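Local coordinates for segregation and condensation protein A (Pyrococcus furiosus, PDB 5XNS) that probably serves as the kleisin subunit that bridges SMC head domains in chromosome condensation and segregation, this piece being its C-terminal domain, at residues 7-10 with 11-15. Sequence-based numbering, arbitrary orientation.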
ATOM      1  N   GLU B   7      10.778  20.887  25.687  1.00 40.86           N
ATOM      2  CA  GLU B   7      10.781  22.126  26.462  1.00 42.04           C
ATOM      3  C   GLU B   7      12.136  22.833  26.386  1.00 44.04           C
ATOM      4  O   GLU B   7      12.193  24.064  26.263  1.00 37.88           O
ATOM      5  CB  GLU B   7      10.402  21.831  27.915  1.00 42.43           C
ATOM      6  CG  GLU B   7      10.531  23.046  28.840  1.00 47.90           C
ATOM      7  CD  GLU B   7       9.382  24.054  28.671  1.00 57.57           C
ATOM      8  OE1 GLU B   7       9.501  25.207  29.169  1.00 60.08           O
ATOM      9  OE2 GLU B   7       8.361  23.673  28.043  1.00 60.83           O
ATOM     10  N   GLU B   8      13.240  22.076  26.467  1.00 41.46           N
ATOM     11  CA  GLU B   8      14.558  22.686  26.319  1.00 43.02           C
ATOM     12  C   GLU B   8      14.664  23.427  24.995  1.00 39.79           C
ATOM     13  O   GLU B   8      15.162  24.560  24.944  1.00 34.32           O
ATOM     14  CB  GLU B   8      15.659  21.622  26.422  1.00 40.50           C
ATOM     15  CG  GLU B   8      16.140  21.319  27.850  1.00 54.52           C
ATOM     16  CD  GLU B   8      17.080  20.100  27.925  1.00 67.93           C
ATOM     17  OE1 GLU B   8      17.117  19.422  28.986  1.00 70.60           O
ATOM     18  OE2 GLU B   8      17.773  19.822  26.915  1.00 71.51           O
ATOM     19  N   LEU B   9      14.180  22.807  23.915  1.00 31.68           N
ATOM     20  CA  LEU B   9      14.279  23.439  22.611  1.00 32.29           C
ATOM     21  C   LEU B   9      13.398  24.682  22.545  1.00 31.59           C
ATOM     22  O   LEU B   9      13.771  25.687  21.928  1.00 30.05           O
ATOM     23  CB  LEU B   9      13.906  22.434  21.527  1.00 29.25           C
ATOM     24  CG  LEU B   9      13.764  23.009  20.119  1.00 32.08           C
ATOM     25  CD1 LEU B   9      15.075  23.633  19.644  1.00 26.47           C
ATOM     26  CD2 LEU B   9      13.295  21.908  19.175  1.00 30.31           C
ATOM     27  N   TYR B  10      12.234  24.636  23.194  1.00 31.76           N
ATOM     28  CA  TYR B  10      11.371  25.810  23.274  1.00 34.85           C
ATOM     29  C   TYR B  10      12.090  26.980  23.938  1.00 34.03           C
ATOM     30  O   TYR B  10      12.098  28.097  23.406  1.00 31.48           O
ATOM     31  CB  TYR B  10      10.100  25.457  24.038  1.00 36.66           C
ATOM     32  CG  TYR B  10       9.126  26.597  24.211  1.00 41.31           C
ATOM     33  CD1 TYR B  10       8.765  27.400  23.132  1.00 41.56           C
ATOM     34  CD2 TYR B  10       8.525  26.838  25.447  1.00 44.61           C
ATOM     35  CE1 TYR B  10       7.852  28.428  23.283  1.00 45.73           C
ATOM     36  CE2 TYR B  10       7.614  27.861  25.609  1.00 52.48           C
ATOM     37  CZ  TYR B  10       7.283  28.654  24.526  1.00 52.88           C
ATOM     38  OH  TYR B  10       6.377  29.673  24.681  1.00 60.52           O
ATOM     39  N   LYS B  11      12.718  26.735  25.098  1.00 34.72           N
ATOM     40  CA  LYS B  11      13.398  27.812  25.826  1.00 37.84           C
ATOM     41  C   LYS B  11      14.520  28.413  24.988  1.00 33.93           C
ATOM     42  O   LYS B  11      14.730  29.634  24.991  1.00 34.08           O
ATOM     43  CB  LYS B  11      13.952  27.300  27.162  1.00 34.79           C
ATOM     44  CG  LYS B  11      12.918  26.733  28.145  1.00 41.80           C
ATOM     45  CD  LYS B  11      13.453  26.772  29.587  1.00 47.62           C
ATOM     46  CE  LYS B  11      12.905  25.638  30.461  1.00 52.69           C
ATOM     47  NZ  LYS B  11      13.669  24.350  30.299  1.00 47.73           N
ATOM     48  N   VAL B  12      15.243  27.566  24.252  1.00 31.15           N
ATOM     49  CA  VAL B  12      16.277  28.051  23.345  1.00 30.53           C
ATOM     50  C   VAL B  12      15.675  28.969  22.288  1.00 32.01           C
ATOM     51  O   VAL B  12      16.204  30.056  22.008  1.00 31.82           O
ATOM     52  CB  VAL B  12      17.012  26.862  22.708  1.00 32.98           C
ATOM     53  CG1 VAL B  12      17.808  27.326  21.493  1.00 27.32           C
ATOM     54  CG2 VAL B  12      17.897  26.186  23.751  1.00 31.78           C
ATOM     55  N   VAL B  13      14.565  28.538  21.678  1.00 31.36           N
ATOM     56  CA  VAL B  13      13.896  29.339  20.649  1.00 31.42           C
ATOM     57  C   VAL B  13      13.461  30.690  21.214  1.00 32.04           C
ATOM     58  O   VAL B  13      13.689  31.741  20.604  1.00 31.96           O
ATOM     59  CB  VAL B  13      12.702  28.565  20.064  1.00 26.19           C
ATOM     60  CG1 VAL B  13      11.822  29.503  19.219  1.00 30.00           C
ATOM     61  CG2 VAL B  13      13.205  27.392  19.206  1.00 28.86           C
ATOM     62  N   LYS B  14      12.833  30.672  22.390  1.00 30.76           N
ATOM     63  CA  LYS B  14      12.348  31.895  23.023  1.00 37.64           C
ATOM     64  C   LYS B  14      13.499  32.838  23.382  1.00 40.61           C
ATOM     65  O   LYS B  14      13.439  34.044  23.098  1.00 37.41           O
ATOM     66  CB  LYS B  14      11.528  31.520  24.261  1.00 39.65           C
ATOM     67  CG  LYS B  14      10.910  32.686  25.036  1.00 51.10           C
ATOM     68  CD  LYS B  14      10.114  32.163  26.233  1.00 54.20           C
ATOM     69  CE  LYS B  14       9.624  33.290  27.139  1.00 60.25           C
ATOM     70  NZ  LYS B  14       8.962  32.772  28.373  1.00 55.81           N
ATOM     71  N   LYS B  15      14.568  32.305  23.985  1.00 39.85           N
ATOM     72  CA  LYS B  15      15.699  33.148  24.366  1.00 39.35           C
ATOM     73  C   LYS B  15      16.332  33.804  23.143  1.00 41.95           C
ATOM     74  O   LYS B  15      16.626  35.006  23.148  1.00 41.69           O
ATOM     75  CB  LYS B  15      16.739  32.328  25.134  1.00 39.01           C
ATOM     76  CG  LYS B  15      17.791  33.182  25.833  1.00 44.86           C
ATOM     77  CD  LYS B  15      17.164  34.030  26.954  1.00 52.43           C
ATOM     78  CE  LYS B  15      18.139  35.082  27.495  1.00 50.17           C
ATOM     79  NZ  LYS B  15      19.488  34.510  27.781  1.00 58.33           N
TER
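The carbonyl O of Y10 accepts the backbone N-H of K14 at 2.9 Å (Y10 O to K14 N). One turn earlier, E7 O takes K11 N at 3.0 Å, and the same i to i+4 pattern joins E8 to V12 and L9 to V13. These bonds belong to helix 3-20, the first helix of a small domain whose helices and antiparallel strands are consistent with the winged-helix fold of kleisin C-termini. On the outer side of this turn, the E7 and K11 side chains cross at a slant. K11 sets CG beside its own backbone N (chi1 -60°), which aims the chain back toward E7; further bends at chi3 and chi4 carry NZ to 3.7 Å from E7 CG. E7 is itself bent at chi2 (76°), and its OE1 meets the aliphatic part of the lysine, 3.7 Å from K11 CE. The opposite charges stay beyond salt-bridge range, E7 OE1 to K11 NZ being 4.4 Å, so any attraction is probably loose. With an alanine in place of E7, the carboxylate and the CG methylene that K11 crosses are gone, and the lysine amine is likely to lose this nearby negative charge while its chain swings more freely. Toward the interior, L9 CD1 lies 4.2 Å from V13 CG2; L9 packs on Y44 and L45 of helix 35-50, while buried V13 meets V67 and P69 of strand 65-69. The Y10 side chain reaches L48 and R53, whereas at the exposed V12 the methyl CG2 rests 3.4 Å from E8 O.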